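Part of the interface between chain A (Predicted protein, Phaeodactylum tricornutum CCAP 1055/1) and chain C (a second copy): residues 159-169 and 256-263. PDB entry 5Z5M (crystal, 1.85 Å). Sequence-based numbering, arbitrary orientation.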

ATOM      1  N   LEU A 159       9.358  21.483 -21.291  1.00 12.26           N
ATOM      2  CA  LEU A 159      10.520  20.745 -21.776  1.00 11.47           C
ATOM      3  C   LEU A 159      10.325  19.242 -21.594  1.00 10.10           C
ATOM      4  O   LEU A 159      10.747  18.456 -22.438  1.00 16.42           O
ATOM      5  N   GLU A 160       9.684  18.844 -20.501  1.00 10.73           N
ATOM      6  CA  GLU A 160       9.344  17.435 -20.303  1.00  8.33           C
ATOM      7  C   GLU A 160       8.395  16.972 -21.406  1.00  8.93           C
ATOM      8  O   GLU A 160       8.549  15.877 -21.944  1.00  8.66           O
ATOM      9  N   GLN A 161       7.428  17.820 -21.755  1.00 10.95           N
ATOM     10  CA  GLN A 161       6.480  17.497 -22.816  1.00 13.45           C
ATOM     11  C   GLN A 161       7.159  17.347 -24.184  1.00  9.19           C
ATOM     12  O   GLN A 161       6.811  16.442 -24.941  1.00  9.74           O
ATOM     13  N   VAL A 162       8.130  18.203 -24.515  1.00  7.71           N
ATOM     14  CA  VAL A 162       8.751  18.084 -25.834  1.00 10.21           C
ATOM     15  C   VAL A 162       9.596  16.809 -25.936  1.00  8.81           C
ATOM     16  O   VAL A 162       9.677  16.210 -27.003  1.00 10.57           O
ATOM     17  N   HIS A 163      10.202  16.381 -24.832  1.00  7.36           N
ATOM     18  CA  HIS A 163      10.958  15.130 -24.841  1.00  7.33           C
ATOM     19  C   HIS A 163      10.016  13.957 -25.031  1.00  7.42           C
ATOM     20  O   HIS A 163      10.369  12.972 -25.670  1.00 10.50           O
ATOM     21  N   LYS A 164       8.815  14.064 -24.463  1.00  6.38           N
ATOM     22  CA  LYS A 164       7.830  13.002 -24.599  1.00  7.35           C
ATOM     23  C   LYS A 164       7.357  12.919 -26.045  1.00  7.70           C
ATOM     24  O   LYS A 164       7.098  11.839 -26.554  1.00  9.64           O
ATOM     25  N   ILE A 165       7.242  14.072 -26.695  1.00 10.11           N
ATOM     26  CA  ILE A 165       6.840  14.126 -28.095  1.00 14.34           C
ATOM     27  C   ILE A 165       7.947  13.568 -28.989  1.00  7.16           C
ATOM     28  O   ILE A 165       7.678  12.861 -29.960  1.00 12.64           O
ATOM     29  N   ALA A 166       9.194  13.854 -28.631  1.00 10.31           N
ATOM     30  CA  ALA A 166      10.338  13.335 -29.363  1.00  9.17           C
ATOM     31  C   ALA A 166      10.338  11.809 -29.323  1.00 12.46           C
ATOM     32  O   ALA A 166      10.583  11.151 -30.332  1.00  7.23           O
ATOM     33  N   TRP A 167      10.046  11.265 -28.146  1.00  6.29           N
ATOM     34  CA  TRP A 167       9.975   9.823 -27.944  1.00  7.32           C
ATOM     35  C   TRP A 167       8.877   9.212 -28.814  1.00  8.74           C
ATOM     36  O   TRP A 167       9.083   8.169 -29.434  1.00 10.85           O
ATOM     37  N   MET A 168       7.722   9.880 -28.878  1.00  7.94           N
ATOM     38  CA  MET A 168       6.615   9.407 -29.708  1.00 15.18           C
ATOM     39  C   MET A 168       6.985   9.394 -31.187  1.00  8.39           C
ATOM     40  O   MET A 168       6.600   8.488 -31.920  1.00 13.63           O
ATOM     41  N   ARG A 169       7.735  10.396 -31.626  1.00 10.60           N
ATOM     42  CA  ARG A 169       8.123  10.468 -33.029  1.00 13.37           C
ATOM     43  C   ARG A 169       9.164   9.410 -33.386  1.00 12.22           C
ATOM     44  O   ARG A 169       9.109   8.816 -34.465  1.00 13.69           O
TER
ATOM     45  N   LYS C 256      -1.813  19.072 -12.978  1.00 13.23           N
ATOM     46  CA  LYS C 256      -0.764  19.533 -12.078  1.00 12.52           C
ATOM     47  C   LYS C 256       0.586  19.591 -12.785  1.00 20.28           C
ATOM     48  O   LYS C 256       1.582  20.001 -12.199  1.00 19.34           O
ATOM     49  N   GLY C 257       0.613  19.168 -14.044  1.00 14.37           N
ATOM     50  CA  GLY C 257       1.856  19.072 -14.789  1.00 11.01           C
ATOM     51  C   GLY C 257       2.800  18.028 -14.216  1.00 13.07           C
ATOM     52  O   GLY C 257       4.005  18.088 -14.439  1.00 18.47           O
ATOM     53  N   THR C 258       2.245  17.074 -13.470  1.00 11.23           N
ATOM     54  CA  THR C 258       3.024  15.988 -12.881  1.00 12.55           C
ATOM     55  C   THR C 258       3.629  15.139 -13.983  1.00 11.34           C
ATOM     56  O   THR C 258       2.949  14.815 -14.959  1.00 14.78           O
ATOM     57  N   PHE C 259       4.899  14.781 -13.842  1.00 10.20           N
ATOM     58  CA  PHE C 259       5.547  13.999 -14.887  1.00 17.52           C
ATOM     59  C   PHE C 259       4.921  12.616 -15.007  1.00 14.25           C
ATOM     60  O   PHE C 259       4.805  11.894 -14.023  1.00 11.56           O
ATOM     61  N   THR C 260       4.511  12.269 -16.223  1.00 13.27           N
ATOM     62  CA  THR C 260       4.009  10.936 -16.539  1.00 13.39           C
ATOM     63  C   THR C 260       4.565  10.508 -17.895  1.00 16.92           C
ATOM     64  O   THR C 260       4.989  11.347 -18.696  1.00 21.59           O
ATOM     65  N   SER C 261       4.561   9.206 -18.151  1.00 13.30           N
ATOM     66  CA  SER C 261       5.010   8.683 -19.438  1.00 15.85           C
ATOM     67  C   SER C 261       4.042   9.097 -20.542  1.00 13.38           C
ATOM     68  O   SER C 261       2.867   9.359 -20.267  1.00 15.12           O
ATOM     69  N   GLY C 262       4.536   9.160 -21.777  1.00 15.27           N
ATOM     70  CA  GLY C 262       3.704   9.501 -22.924  1.00 14.66           C
ATOM     71  C   GLY C 262       2.478   8.609 -22.997  1.00 25.03           C
ATOM     72  O   GLY C 262       1.353   9.087 -23.156  1.00 22.35           O
ATOM     73  N   GLN C 263       2.707   7.304 -22.897  1.00 20.84           N
ATOM     74  CA  GLN C 263       1.647   6.356 -22.578  1.00 13.84           C
ATOM     75  C   GLN C 263       1.709   6.154 -21.073  1.00 13.41           C
ATOM     76  O   GLN C 263       2.547   5.394 -20.584  1.00 14.45           O
TER

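This is a small, water-rich contact in which one face of a chain A helix, carrying Glu A160, Lys A164 and Met A168, meets an irregular loop of chain C largely through its backbone. The i, i+4, i+8 spacing brings these three side chains to the loop in succession.

Lys A164 is the central element: its CB points toward the loop, and an m, t, p, t chain carries NZ to a weak hydrogen bond with Thr C260 O (3.2 Å). Two waters complete the ammonium's surroundings. Water 3 accepts from Lys A164 NZ (2.9 Å) and from Thr C260 N (3.2 Å); water 4 accepts from Lys A164 NZ (3.0 Å) and donates to Ser C261 O (2.6 Å).

Glu A160, m then t, also points in, but meets the loop mostly through solvent. Its OE1 lies 4.4 Å from Gly C257 O, and since two acceptors cannot bond directly, waters 1 and 2 each donate to both. The same OE1 sits at the ring edge of Phe C259, 3.8 Å from CD1.

Met A168 starts sideways, yet its m, t, t chain brings CE within 3.6 Å of Gly C262 CA. Glycine matters here: an ideal CB would lie 2.9 Å from Met A168 CE, a clash.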

ATOM      1  CB  LEU A 159      11.793  21.208 -21.065  1.00 13.04           C
ATOM      2  CG  LEU A 159      12.340  22.584 -21.457  1.00 22.71           C
ATOM      3  CD1 LEU A 159      13.485  22.982 -20.540  1.00 19.39           C
ATOM      4  CD2 LEU A 159      12.785  22.606 -22.913  1.00 18.38           C
ATOM      5  CB  GLU A 160       8.723  17.209 -18.920  1.00 12.60           C
ATOM      6  CG  GLU A 160       9.733  17.295 -17.779  1.00 18.26           C
ATOM      7  CD  GLU A 160       9.106  17.221 -16.394  1.00 39.00           C
ATOM      8  OE1 GLU A 160       7.855  17.223 -16.283  1.00 27.39           O
ATOM      9  OE2 GLU A 160       9.876  17.156 -15.412  1.00 27.50           O
ATOM     10  CB  GLN A 161       5.368  18.553 -22.893  1.00 11.71           C
ATOM     11  CG  GLN A 161       4.536  18.713 -21.605  1.00 11.21           C
ATOM     12  CD  GLN A 161       3.766  17.458 -21.203  1.00 18.61           C
ATOM     13  OE1 GLN A 161       3.143  16.795 -22.032  1.00 15.91           O
ATOM     14  NE2 GLN A 161       3.807  17.131 -19.918  1.00 24.28           N
ATOM     15  CB  VAL A 162       9.625  19.317 -26.213  1.00 12.98           C
ATOM     16  CG1 VAL A 162       8.796  20.594 -26.178  1.00 13.57           C
ATOM     17  CG2 VAL A 162      10.846  19.433 -25.330  1.00 22.92           C
ATOM     18  CB  HIS A 163      11.757  14.941 -23.549  1.00  6.86           C
ATOM     19  CG  HIS A 163      12.905  15.892 -23.405  1.00 13.27           C
ATOM     20  ND1 HIS A 163      13.810  16.125 -24.415  1.00 15.24           N
ATOM     21  CD2 HIS A 163      13.300  16.656 -22.360  1.00 13.50           C
ATOM     22  CE1 HIS A 163      14.711  17.000 -24.004  1.00 18.03           C
ATOM     23  NE2 HIS A 163      14.426  17.333 -22.756  1.00 17.36           N
ATOM     24  CB  LYS A 164       6.643  13.237 -23.662  1.00 10.49           C
ATOM     25  CG  LYS A 164       6.938  12.959 -22.201  1.00 14.07           C
ATOM     26  CD  LYS A 164       5.932  13.658 -21.294  1.00 24.83           C
ATOM     27  CE  LYS A 164       4.543  13.063 -21.435  1.00 22.15           C
ATOM     28  NZ  LYS A 164       3.590  13.624 -20.433  1.00 21.84           N
ATOM     29  CB  ILE A 165       6.480  15.570 -28.505  1.00 13.06           C
ATOM     30  CG1 ILE A 165       5.165  15.972 -27.838  1.00 20.23           C
ATOM     31  CG2 ILE A 165       6.364  15.695 -30.016  1.00 18.42           C
ATOM     32  CD1 ILE A 165       4.887  17.449 -27.855  1.00 27.01           C
ATOM     33  CB  ALA A 166      11.631  13.886 -28.789  1.00 10.55           C
ATOM     34  CB  TRP A 167       9.733   9.521 -26.464  1.00  5.35           C
ATOM     35  CG  TRP A 167       9.570   8.071 -26.117  1.00  9.74           C
ATOM     36  CD1 TRP A 167       8.477   7.489 -25.553  1.00  7.00           C
ATOM     37  CD2 TRP A 167      10.539   7.028 -26.290  1.00  9.24           C
ATOM     38  NE1 TRP A 167       8.694   6.141 -25.368  1.00  5.45           N
ATOM     39  CE2 TRP A 167       9.959   5.835 -25.806  1.00  6.33           C
ATOM     40  CE3 TRP A 167      11.839   6.984 -26.803  1.00  9.95           C
ATOM     41  CZ2 TRP A 167      10.627   4.616 -25.830  1.00 13.30           C
ATOM     42  CZ3 TRP A 167      12.509   5.767 -26.815  1.00  7.68           C
ATOM     43  CH2 TRP A 167      11.900   4.603 -26.335  1.00 16.42           C
ATOM     44  CB  MET A 168       5.366  10.270 -29.492  1.00  9.94           C
ATOM     45  CG  MET A 168       4.759  10.130 -28.114  1.00 24.85           C
ATOM     46  SD  MET A 168       3.331  11.209 -27.896  1.00 31.61           S
ATOM     47  CE  MET A 168       2.974  10.933 -26.162  1.00 27.68           C
ATOM     48  CB  ARG A 169       8.649  11.860 -33.362  1.00 16.16           C
ATOM     49  CG  ARG A 169       7.564  12.917 -33.400  1.00 16.73           C
ATOM     50  CD  ARG A 169       8.170  14.303 -33.512  1.00 22.74           C
ATOM     51  NE  ARG A 169       7.147  15.332 -33.645  1.00 25.18           N
ATOM     52  CZ  ARG A 169       7.381  16.632 -33.518  1.00 36.41           C
ATOM     53  NH1 ARG A 169       8.606  17.066 -33.249  1.00 29.15           N
ATOM     54  NH2 ARG A 169       6.388  17.498 -33.657  1.00 19.85           N
TER
ATOM     55  CB  LYS C 256      -0.671  18.621 -10.850  1.00 27.98           C
ATOM     56  CG  LYS C 256      -1.964  18.515 -10.060  1.00 26.85           C
ATOM     57  CD  LYS C 256      -1.697  18.518  -8.568  1.00 36.67           C
ATOM     58  CE  LYS C 256      -2.963  18.818  -7.792  1.00 32.66           C
ATOM     59  NZ  LYS C 256      -2.719  18.808  -6.324  1.00 52.77           N
ATOM     60  CB  THR C 258       2.154  15.092 -11.973  1.00 14.39           C
ATOM     61  OG1 THR C 258       1.517  15.899 -10.978  1.00 15.11           O
ATOM     62  CG2 THR C 258       3.004  14.011 -11.292  1.00  8.80           C
ATOM     63  CB  PHE C 259       7.045  13.849 -14.640  1.00 15.13           C
ATOM     64  CG  PHE C 259       7.718  12.961 -15.650  1.00 20.19           C
ATOM     65  CD1 PHE C 259       8.051  13.451 -16.905  1.00 23.26           C
ATOM     66  CD2 PHE C 259       7.979  11.631 -15.363  1.00 21.26           C
ATOM     67  CE1 PHE C 259       8.654  12.638 -17.845  1.00 31.19           C
ATOM     68  CE2 PHE C 259       8.584  10.810 -16.299  1.00 33.28           C
ATOM     69  CZ  PHE C 259       8.922  11.315 -17.542  1.00 40.44           C
ATOM     70  CB  THR C 260       2.460  10.870 -16.584  1.00 21.41           C
ATOM     71  OG1 THR C 260       1.967  11.773 -17.581  1.00 25.08           O
ATOM     72  CG2 THR C 260       1.837  11.216 -15.225  1.00 23.92           C
ATOM     73  CB  SER C 261       5.134   7.162 -19.378  1.00 19.60           C
ATOM     74  OG  SER C 261       6.210   6.782 -18.539  1.00 20.48           O
ATOM     75  CB  GLN C 263       1.832   5.028 -23.313  1.00 15.55           C
ATOM     76  CG  GLN C 263       0.810   3.966 -22.940  1.00 15.38           C
ATOM     77  CD  GLN C 263      -0.515   4.139 -23.670  1.00 20.98           C
ATOM     78  OE1 GLN C 263      -0.550   4.302 -24.888  1.00 24.14           O
ATOM     79  NE2 GLN C 263      -1.606   4.102 -22.926  1.00 18.46           N
TER
HETATM   80  O   HOH W   1       5.370  17.039 -17.149  1.00 22.86           O
HETATM   81  O   HOH W   2       6.573  18.034 -13.911  1.00 27.29           O
HETATM   82  O   HOH W   3       4.204  14.956 -17.951  1.00 18.71           O
HETATM   83  O   HOH W   4       1.423  11.548 -20.432  1.00 27.34           O